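Local coordinates for protein prefoldin beta subunit 1 (Thermococcus sp., PDB 2ZQM) that acts as a subunit of the archaeal chaperone prefoldin, which stabilises a range of proteins and appears to assist de novo folding without ATP, at residues L12-L15 / E16-Q20; E35-E38 / A39-L43. All coordinates share one frame; numbering follows the deposited sequence.

Interaction 1: L12-L15 / E16-Q20; sequences LGQL and ESYQQ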
loop_
_atom_site.group_PDB
_atom_site.type_symbol
_atom_site.label_atom_id
_atom_site.label_comp_id
_atom_site.label_asym_id
_atom_site.label_seq_id
_atom_site.Cartn_x
_atom_site.Cartn_y
_atom_site.Cartn_z
ATOM N N LEU A 12 -7.994 13.912 30.988
ATOM C CA LEU A 12 -8.663 13.959 29.686
ATOM C C LEU A 12 -7.656 13.718 28.559
ATOM O O LEU A 12 -7.963 13.053 27.562
ATOM C CB LEU A 12 -9.371 15.308 29.505
ATOM C CG LEU A 12 -10.634 15.397 30.378
ATOM C CD1 LEU A 12 -11.107 16.840 30.496
ATOM C CD2 LEU A 12 -11.717 14.514 29.777
ATOM N N GLY A 13 -6.447 14.250 28.729
ATOM C CA GLY A 13 -5.411 14.072 27.726
ATOM C C GLY A 13 -4.981 12.620 27.682
ATOM O O GLY A 13 -4.814 12.054 26.606
ATOM N N GLN A 14 -4.816 12.002 28.848
ATOM C CA GLN A 14 -4.397 10.605 28.888
ATOM C C GLN A 14 -5.501 9.722 28.319
ATOM O O GLN A 14 -5.216 8.719 27.670
ATOM C CB GLN A 14 -4.046 10.188 30.325
ATOM C CG GLN A 14 -3.519 8.739 30.473
ATOM C CD GLN A 14 -2.249 8.464 29.658
ATOM O OE1 GLN A 14 -1.346 9.297 29.597
ATOM N NE2 GLN A 14 -2.174 7.280 29.043
ATOM N N LEU A 15 -6.760 10.102 28.541
ATOM C CA LEU A 15 -7.881 9.318 28.030
ATOM C C LEU A 15 -7.771 9.276 26.505
ATOM O O LEU A 15 -7.929 8.226 25.886
ATOM C CB LEU A 15 -9.214 9.938 28.463
ATOM C CG LEU A 15 -10.495 9.186 28.084
ATOM C CD1 LEU A 15 -10.710 8.010 29.017
ATOM C CD2 LEU A 15 -11.679 10.133 28.189
ATOM N N GLU A 16 -7.475 10.421 25.898
ATOM C CA GLU A 16 -7.317 10.476 24.450
ATOM C C GLU A 16 -6.099 9.655 23.995
ATOM O O GLU A 16 -6.127 9.044 22.930
ATOM C CB GLU A 16 -7.163 11.929 23.994
ATOM C CG GLU A 16 -6.860 12.078 22.511
ATOM C CD GLU A 16 -6.852 13.529 22.065
ATOM O OE1 GLU A 16 -7.943 14.125 21.969
ATOM O OE2 GLU A 16 -5.754 14.073 21.821
ATOM N N SER A 17 -5.024 9.651 24.787
ATOM C CA SER A 17 -3.841 8.867 24.427
ATOM C C SER A 17 -4.195 7.381 24.438
ATOM O O SER A 17 -3.778 6.627 23.554
ATOM C CB SER A 17 -2.693 9.143 25.407
ATOM O OG SER A 17 -2.277 10.506 25.325
ATOM N N TYR A 18 -4.953 6.955 25.443
ATOM C CA TYR A 18 -5.374 5.559 25.526
ATOM C C TYR A 18 -6.273 5.201 24.345
ATOM O O TYR A 18 -6.208 4.094 23.814
ATOM C CB TYR A 18 -6.163 5.301 26.812
ATOM C CG TYR A 18 -5.332 5.154 28.076
ATOM C CD1 TYR A 18 -4.103 4.477 28.065
ATOM C CD2 TYR A 18 -5.834 5.590 29.305
ATOM C CE1 TYR A 18 -3.403 4.232 29.257
ATOM C CE2 TYR A 18 -5.147 5.347 30.495
ATOM C CZ TYR A 18 -3.940 4.671 30.469
ATOM O OH TYR A 18 -3.294 4.423 31.662
ATOM N N GLN A 19 -7.139 6.131 23.954
ATOM C CA GLN A 19 -8.045 5.873 22.836
ATOM C C GLN A 19 -7.262 5.650 21.560
ATOM O O GLN A 19 -7.592 4.764 20.781
ATOM C CB GLN A 19 -9.021 7.035 22.664
ATOM C CG GLN A 19 -10.134 7.042 23.717
ATOM C CD GLN A 19 -10.878 8.367 23.774
ATOM O OE1 GLN A 19 -11.963 8.467 24.356
ATOM N NE2 GLN A 19 -10.288 9.397 23.183
ATOM N N GLN A 20 -6.223 6.455 21.345
ATOM C CA GLN A 20 -5.402 6.298 20.155
ATOM C C GLN A 20 -4.652 4.964 20.241
ATOM O O GLN A 20 -4.527 4.248 19.248
ATOM C CB GLN A 20 -4.419 7.461 20.029
ATOM C CG GLN A 20 -5.103 8.834 19.943
ATOM C CD GLN A 20 -4.121 9.986 20.043
ATOM O OE1 GLN A 20 -2.973 9.804 20.439
ATOM N NE2 GLN A 20 -4.577 11.188 19.699
#
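Q14 lays its side chain over one face of the Y18 ring, an i to i+4 pairing along the N-terminal helix of the prefoldin coiled coil. The amide nitrogen NE2 stands 3.3 Å above the ring plane, displaced toward the rim on the CE1 side. The amide as a whole is nearly upright on the ring, the two planes 77° apart. Farther back on the same side chain, CG sits 4.2 Å from the centroid of the Y18 ring, close enough to the normal for a CH-pi contact. Glutamine suits this place because its aliphatic part can pack on the aromatic face while its amide stays at the partly exposed surface. The bend at chi2 of Q14 (59°), after a first torsion that sets CG anti to the backbone N, turns the chain so that NE2 comes over the ring. With an alanine here instead of Y18, the Q14 side chain is likely to lose the face over which its NE2 and CG sit and be freer to turn, and the contact with L100 would go.

One residue on, L15 and Q19 repeat the spacing in a looser contact: OE1 of Q19 lies 4.1 Å from CG of L15, while CG of Q19 comes within 3.3 Å of O of L15. L15 is the hydrophobic member, packing on L100 and T104 of helix 68-111, while L12 reaches I107 a turn earlier; L12, L15 and the Y18 ring thus face the partner helix. Beneath both pairs runs the alpha-helical ladder, in which E16, S17, Y18 and Q19 donate to the carbonyls four residues back. Its Y18 rung, N to O of Q14, measures 2.9 Å with an N-H...O angle of 162°, and that same Q14 oxygen lies 3.6 Å from CG of Y18.

Interaction 2: E35-E38 / A39-L43; sequences ELTE and AKKAL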
loop_
_atom_site.group_PDB
_atom_site.type_symbol
_atom_site.label_atom_id
_atom_site.label_comp_id
_atom_site.label_asym_id
_atom_site.label_seq_id
_atom_site.Cartn_x
_atom_site.Cartn_y
_atom_site.Cartn_z
ATOM N N GLU A 35 -5.699 -12.530 8.626
ATOM C CA GLU A 35 -4.746 -13.547 8.237
ATOM C C GLU A 35 -5.181 -14.903 8.767
ATOM O O GLU A 35 -5.030 -15.925 8.090
ATOM C CB GLU A 35 -3.366 -13.229 8.804
ATOM C CG GLU A 35 -2.631 -12.121 8.097
ATOM C CD GLU A 35 -1.309 -11.799 8.778
ATOM O OE1 GLU A 35 -0.499 -12.735 8.978
ATOM O OE2 GLU A 35 -1.087 -10.618 9.110
ATOM N N LEU A 36 -5.723 -14.912 9.978
ATOM C CA LEU A 36 -6.157 -16.167 10.585
ATOM C C LEU A 36 -7.344 -16.743 9.809
ATOM O O LEU A 36 -7.431 -17.950 9.581
ATOM C CB LEU A 36 -6.534 -15.942 12.046
ATOM C CG LEU A 36 -7.085 -17.143 12.810
ATOM C CD1 LEU A 36 -6.054 -18.270 12.800
ATOM C CD2 LEU A 36 -7.427 -16.718 14.237
ATOM N N THR A 37 -8.252 -15.871 9.390
ATOM C CA THR A 37 -9.420 -16.319 8.642
ATOM C C THR A 37 -8.986 -16.900 7.307
ATOM O O THR A 37 -9.483 -17.943 6.889
ATOM C CB THR A 37 -10.402 -15.157 8.412
ATOM O OG1 THR A 37 -10.872 -14.686 9.681
ATOM C CG2 THR A 37 -11.595 -15.619 7.574
ATOM N N GLU A 38 -8.059 -16.230 6.635
ATOM C CA GLU A 38 -7.572 -16.714 5.356
ATOM C C GLU A 38 -6.867 -18.063 5.517
ATOM O O GLU A 38 -7.065 -18.982 4.710
ATOM C CB GLU A 38 -6.613 -15.695 4.747
ATOM C CG GLU A 38 -7.210 -14.297 4.613
ATOM C CD GLU A 38 -6.180 -13.245 4.213
ATOM O OE1 GLU A 38 -5.012 -13.337 4.667
ATOM O OE2 GLU A 38 -6.545 -12.312 3.460
ATOM N N ALA A 39 -6.050 -18.195 6.557
ATOM C CA ALA A 39 -5.336 -19.454 6.779
ATOM C C ALA A 39 -6.303 -20.606 7.058
ATOM O O ALA A 39 -6.106 -21.725 6.572
ATOM C CB ALA A 39 -4.347 -19.307 7.934
ATOM N N LYS A 40 -7.340 -20.341 7.842
ATOM C CA LYS A 40 -8.310 -21.380 8.158
ATOM C C LYS A 40 -9.054 -21.802 6.896
ATOM O O LYS A 40 -9.311 -22.987 6.691
ATOM C CB LYS A 40 -9.292 -20.890 9.223
ATOM C CG LYS A 40 -8.696 -20.844 10.636
ATOM C CD LYS A 40 -9.750 -20.463 11.659
ATOM C CE LYS A 40 -9.181 -20.518 13.077
ATOM N NZ LYS A 40 -10.209 -20.170 14.101
ATOM N N LYS A 41 -9.383 -20.830 6.044
ATOM C CA LYS A 41 -10.069 -21.106 4.779
ATOM C C LYS A 41 -9.183 -21.979 3.884
ATOM O O LYS A 41 -9.648 -22.928 3.248
ATOM C CB LYS A 41 -10.382 -19.791 4.049
ATOM C CG LYS A 41 -11.502 -18.976 4.657
ATOM C CD LYS A 41 -11.741 -17.720 3.830
ATOM C CE LYS A 41 -12.978 -16.969 4.292
ATOM N NZ LYS A 41 -13.196 -15.746 3.468
ATOM N N ALA A 42 -7.898 -21.648 3.829
ATOM C CA ALA A 42 -6.951 -22.414 3.034
ATOM C C ALA A 42 -6.817 -23.847 3.567
ATOM O O ALA A 42 -6.751 -24.800 2.797
ATOM C CB ALA A 42 -5.591 -21.719 3.045
ATOM N N LEU A 43 -6.760 -24.000 4.888
ATOM C CA LEU A 43 -6.633 -25.330 5.486
ATOM C C LEU A 43 -7.871 -26.168 5.193
ATOM O O LEU A 43 -7.783 -27.365 4.899
ATOM C CB LEU A 43 -6.458 -25.223 7.002
ATOM C CG LEU A 43 -6.505 -26.546 7.775
ATOM C CD1 LEU A 43 -5.391 -27.467 7.301
ATOM C CD2 LEU A 43 -6.378 -26.281 9.268
#
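A39 opens the second half of this helical stretch by donating its N to the O of E35 at 2.9 Å, and its methyl group, small enough for a buried position, rests against that same oxygen. At K40 the backbone bonds to L36 while the side chain runs fully extended past it. The aliphatic part of the lysine crosses the leucine, CE of K40 lying 3.9 Å from CD1 of L36, and NZ goes on to a long, weak ion pair with E83. A lysine suits this margin because its methylenes can border the buried leucine while its charged end extends toward helix 68-111, which carries E83. K41 instead lies alongside T37, both side chains pointing the same way, with CE of K41 3.8 Å from CG2 of T37. The first torsion of T37 (-63°) sets CG2 anti to the backbone N, where it meets K41, and OG1 beside that N, hydrogen-bonded to the O of Q33. A42 N donates a hydrogen bond to the O of E38. Around this stretch, L36 and L43 both pack on I79 of helix 68-111, while A42 touches V59, in strand 55-59 of a second subunit.

Both contacts are single-helix pairings on helix 6-47; the contact centres lie about 34 Å apart, on opposite sides of the centre of the chain. They share the same backbone ladder and the same antiparallel neighbour, helix 68-111, but meet it at different levels: interaction 1 near the later part of that helix, interaction 2 near its earlier part. Interaction 1 is a surface contact, none of its touching residues buried, and relies on an amide over an aromatic face. Interaction 2 is partly buried, with L36 and A39 enclosed, and relies on lysine methylenes against aliphatic groups. Another subunit of the assembly touches interaction 2 alone.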